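Local coordinates for flavoprotein (Thermotoga maritima, PDB 5V8S) that probably works as an oxidoreductase in electron transfer, carrying a di-iron site in a metallo-beta-lactamase-like domain followed by a flavodoxin-like domain expected to bind FMN, at residues R20-P25 / A235-H240. The protein carries 1 engineered substitution. Sequence-based numbering, arbitrary orientation.
Sequences RIFDDP and ALLPGH. With FEO (mu-oxo-diiron), chain C.
Edge strands of the two beta-sheets in the metallo-beta-lactamase-like domain meet here face to face, through I21 and F22 of strand 16-22 and A235 and L237 of strand 235-238. The short strand axes pass 10.9 Å apart at 144°, a sheet-to-sheet spacing bridged between these strands by apolar side chains. I21 and L237 reach toward each other tip to tip, CD1 of I21 lying 3.8 Å from CD2 of L237. With CG1 of I21 set between its backbone N and carbonyl carbon (chi1 51°) and CD1 extended beyond it, the longer branch of the isoleucine spans the gap. The other methyl of the leucine serves F22: CD1 of L237 sits at the ring edge, near the ring plane, 4.2 Å from CE2 of F22. Next to it, CZ of F22 at the ring tip comes obliquely within 3.7 Å of CB of A235.

I21 and F22 both face I27 in a classic beta bulge, and both direct their side chains into the interface between the sheets, the core of the alpha-beta/beta-alpha sandwich. Y55 of strand 50-59 packs on both I21 and L237. K245 reaches strand 16-22 twice, donating from NZ to the carbonyl O of I21 and forming a cation-pi contact with the ring of F22. On the outer side, NE of R20 makes a salt bridge to OD1 of D23 (2.8 Å), meeting the carboxylate oxygen nearly along its C-O axis.

Beyond L237, the chain runs through P238 and G239 to the di-iron site, where NE2 of H240 binds the second iron, FE2, at 2.2 Å, alongside D101, D180, the engineered D102 and a water. ND1 of H240 hydrogen-bonds to the carbonyl O of S51, which anchors the opposite side of the imidazole.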
ATOM      1  N   ARG A  20     -15.374  35.247  15.750  1.00 28.55           N
ATOM      2  CA  ARG A  20     -15.076  35.466  17.157  1.00 28.42           C
ATOM      3  C   ARG A  20     -15.762  34.358  17.943  1.00 29.51           C
ATOM      4  O   ARG A  20     -16.975  34.161  17.817  1.00 33.58           O
ATOM      5  CB  ARG A  20     -15.542  36.848  17.608  1.00 30.63           C
ATOM      6  CG  ARG A  20     -14.969  37.202  18.977  1.00 32.09           C
ATOM      7  CD  ARG A  20     -15.243  38.639  19.376  1.00 35.81           C
ATOM      8  NE  ARG A  20     -16.660  38.930  19.370  1.00 40.07           N
ATOM      9  CZ  ARG A  20     -17.280  39.649  18.440  1.00 44.40           C
ATOM     10  NH1 ARG A  20     -16.604  40.164  17.414  1.00 45.53           N
ATOM     11  NH2 ARG A  20     -18.585  39.852  18.539  1.00 45.96           N
ATOM     12  N   ILE A  21     -14.983  33.594  18.698  1.00 27.07           N
ATOM     13  CA  ILE A  21     -15.510  32.470  19.458  1.00 25.82           C
ATOM     14  C   ILE A  21     -15.534  32.735  20.962  1.00 26.20           C
ATOM     15  O   ILE A  21     -16.230  32.009  21.687  1.00 28.23           O
ATOM     16  CB  ILE A  21     -14.767  31.153  19.141  1.00 24.94           C
ATOM     17  CG1 ILE A  21     -13.247  31.338  19.260  1.00 24.37           C
ATOM     18  CG2 ILE A  21     -15.153  30.645  17.741  1.00 26.65           C
ATOM     19  CD1 ILE A  21     -12.470  30.027  19.250  1.00 24.93           C
ATOM     20  N   PHE A  22     -14.803  33.735  21.452  1.00 25.52           N
ATOM     21  CA  PHE A  22     -14.918  34.182  22.830  1.00 26.42           C
ATOM     22  C   PHE A  22     -14.868  35.697  22.845  1.00 27.92           C
ATOM     23  O   PHE A  22     -14.190  36.318  22.019  1.00 26.84           O
ATOM     24  CB  PHE A  22     -13.786  33.645  23.713  1.00 26.88           C
ATOM     25  CG  PHE A  22     -13.896  32.185  23.998  1.00 27.02           C
ATOM     26  CD1 PHE A  22     -14.666  31.733  25.048  1.00 28.14           C
ATOM     27  CD2 PHE A  22     -13.231  31.263  23.210  1.00 27.38           C
ATOM     28  CE1 PHE A  22     -14.776  30.376  25.306  1.00 30.06           C
ATOM     29  CE2 PHE A  22     -13.337  29.910  23.461  1.00 28.27           C
ATOM     30  CZ  PHE A  22     -14.104  29.466  24.512  1.00 29.67           C
ATOM     31  N   ASP A  23     -15.602  36.283  23.792  1.00 30.25           N
ATOM     32  CA  ASP A  23     -15.557  37.717  23.997  1.00 33.30           C
ATOM     33  C   ASP A  23     -14.582  38.110  25.094  1.00 33.88           C
ATOM     34  O   ASP A  23     -13.980  39.187  25.010  1.00 36.22           O
ATOM     35  CB  ASP A  23     -16.948  38.243  24.367  1.00 36.30           C
ATOM     36  CG  ASP A  23     -17.851  38.430  23.156  1.00 39.70           C
ATOM     37  OD1 ASP A  23     -17.353  38.365  22.005  1.00 42.52           O
ATOM     38  OD2 ASP A  23     -19.065  38.638  23.356  1.00 41.51           O
ATOM     39  N   ASP A  24     -14.412  37.271  26.114  1.00 32.41           N
ATOM     40  CA  ASP A  24     -13.539  37.580  27.248  1.00 33.37           C
ATOM     41  C   ASP A  24     -12.625  36.395  27.521  1.00 33.32           C
ATOM     42  O   ASP A  24     -13.050  35.426  28.173  1.00 35.19           O
ATOM     43  CB  ASP A  24     -14.326  37.913  28.510  1.00 35.70           C
ATOM     44  CG  ASP A  24     -13.429  38.464  29.617  1.00 38.21           C
ATOM     45  OD1 ASP A  24     -12.194  38.498  29.415  1.00 39.43           O
ATOM     46  OD2 ASP A  24     -13.960  38.866  30.675  1.00 38.48           O
ATOM     47  N   PRO A  25     -11.370  36.424  27.051  1.00 32.00           N
ATOM     48  CA  PRO A  25     -10.800  37.465  26.193  1.00 30.63           C
ATOM     49  C   PRO A  25     -11.303  37.326  24.763  1.00 29.41           C
ATOM     50  O   PRO A  25     -11.931  36.323  24.417  1.00 28.67           O
ATOM     51  CB  PRO A  25      -9.306  37.191  26.264  1.00 32.35           C
ATOM     52  CG  PRO A  25      -9.208  35.737  26.510  1.00 32.01           C
ATOM     53  CD  PRO A  25     -10.383  35.375  27.368  1.00 32.19           C
ATOM     54  N   ALA A 235     -12.570  24.938  27.765  1.00 24.54           N
ATOM     55  CA  ALA A 235     -12.691  24.822  26.324  1.00 22.42           C
ATOM     56  C   ALA A 235     -11.386  24.254  25.802  1.00 21.26           C
ATOM     57  O   ALA A 235     -10.314  24.506  26.361  1.00 22.43           O
ATOM     58  CB  ALA A 235     -12.993  26.168  25.661  1.00 24.24           C
ATOM     59  N   LEU A 236     -11.502  23.443  24.750  1.00 20.62           N
ATOM     60  CA  LEU A 236     -10.343  22.900  24.053  1.00 20.51           C
ATOM     61  C   LEU A 236     -10.430  23.334  22.600  1.00 18.49           C
ATOM     62  O   LEU A 236     -11.417  23.034  21.914  1.00 20.56           O
ATOM     63  CB  LEU A 236     -10.290  21.375  24.180  1.00 22.18           C
ATOM     64  CG  LEU A 236      -9.001  20.726  23.673  1.00 25.01           C
ATOM     65  CD1 LEU A 236      -8.707  19.480  24.479  1.00 28.10           C
ATOM     66  CD2 LEU A 236      -9.058  20.379  22.188  1.00 25.42           C
ATOM     67  N   LEU A 237      -9.389  24.036  22.137  1.00 18.13           N
ATOM     68  CA  LEU A 237      -9.324  24.653  20.814  1.00 18.28           C
ATOM     69  C   LEU A 237      -8.155  24.004  20.079  1.00 18.22           C
ATOM     70  O   LEU A 237      -6.994  24.439  20.223  1.00 18.71           O
ATOM     71  CB  LEU A 237      -9.088  26.160  20.937  1.00 20.24           C
ATOM     72  CG  LEU A 237     -10.308  27.056  21.212  1.00 21.85           C
ATOM     73  CD1 LEU A 237     -11.174  26.531  22.343  1.00 24.61           C
ATOM     74  CD2 LEU A 237      -9.861  28.482  21.464  1.00 22.65           C
ATOM     75  N   PRO A 238      -8.403  22.948  19.311  1.00 18.37           N
ATOM     76  CA  PRO A 238      -7.308  22.241  18.627  1.00 18.06           C
ATOM     77  C   PRO A 238      -7.000  22.787  17.252  1.00 17.46           C
ATOM     78  O   PRO A 238      -7.720  23.637  16.720  1.00 18.11           O
ATOM     79  CB  PRO A 238      -7.856  20.817  18.500  1.00 18.84           C
ATOM     80  CG  PRO A 238      -9.334  21.068  18.243  1.00 20.52           C
ATOM     81  CD  PRO A 238      -9.710  22.340  19.028  1.00 18.76           C
ATOM     82  N   GLY A 239      -5.952  22.230  16.637  1.00 17.15           N
ATOM     83  CA  GLY A 239      -5.496  22.657  15.331  1.00 16.51           C
ATOM     84  C   GLY A 239      -6.205  22.040  14.159  1.00 16.45           C
ATOM     85  O   GLY A 239      -6.008  22.496  13.036  1.00 17.20           O
ATOM     86  N   HIS A 240      -6.999  21.005  14.399  1.00 16.81           N
ATOM     87  CA  HIS A 240      -7.729  20.320  13.341  1.00 17.44           C
ATOM     88  C   HIS A 240      -9.092  19.926  13.871  1.00 18.83           C
ATOM     89  O   HIS A 240      -9.184  19.378  14.966  1.00 19.85           O
ATOM     90  CB  HIS A 240      -7.013  19.026  12.913  1.00 17.47           C
ATOM     91  CG  HIS A 240      -5.568  19.207  12.558  1.00 17.33           C
ATOM     92  ND1 HIS A 240      -5.145  19.913  11.454  1.00 17.31           N
ATOM     93  CD2 HIS A 240      -4.450  18.774  13.178  1.00 17.23           C
ATOM     94  CE1 HIS A 240      -3.825  19.898  11.400  1.00 19.33           C
ATOM     95  NE2 HIS A 240      -3.379  19.205  12.430  1.00 19.53           N
TER
HETATM   96 FE1  FEO C 401       1.509  17.159  13.692  1.00 19.83          FE
HETATM   97 FE2  FEO C 401      -1.231  18.954  12.746  1.00 21.34          FE
HETATM   98  O   FEO C 401       0.600  18.527  12.778  1.00 21.81           O
HETATM   99  O   HOH W   1       0.153  15.932  12.458  1.00 54.25           O
HETATM  100  O   HOH W   2      -1.636  16.743  12.402  1.00 26.54           O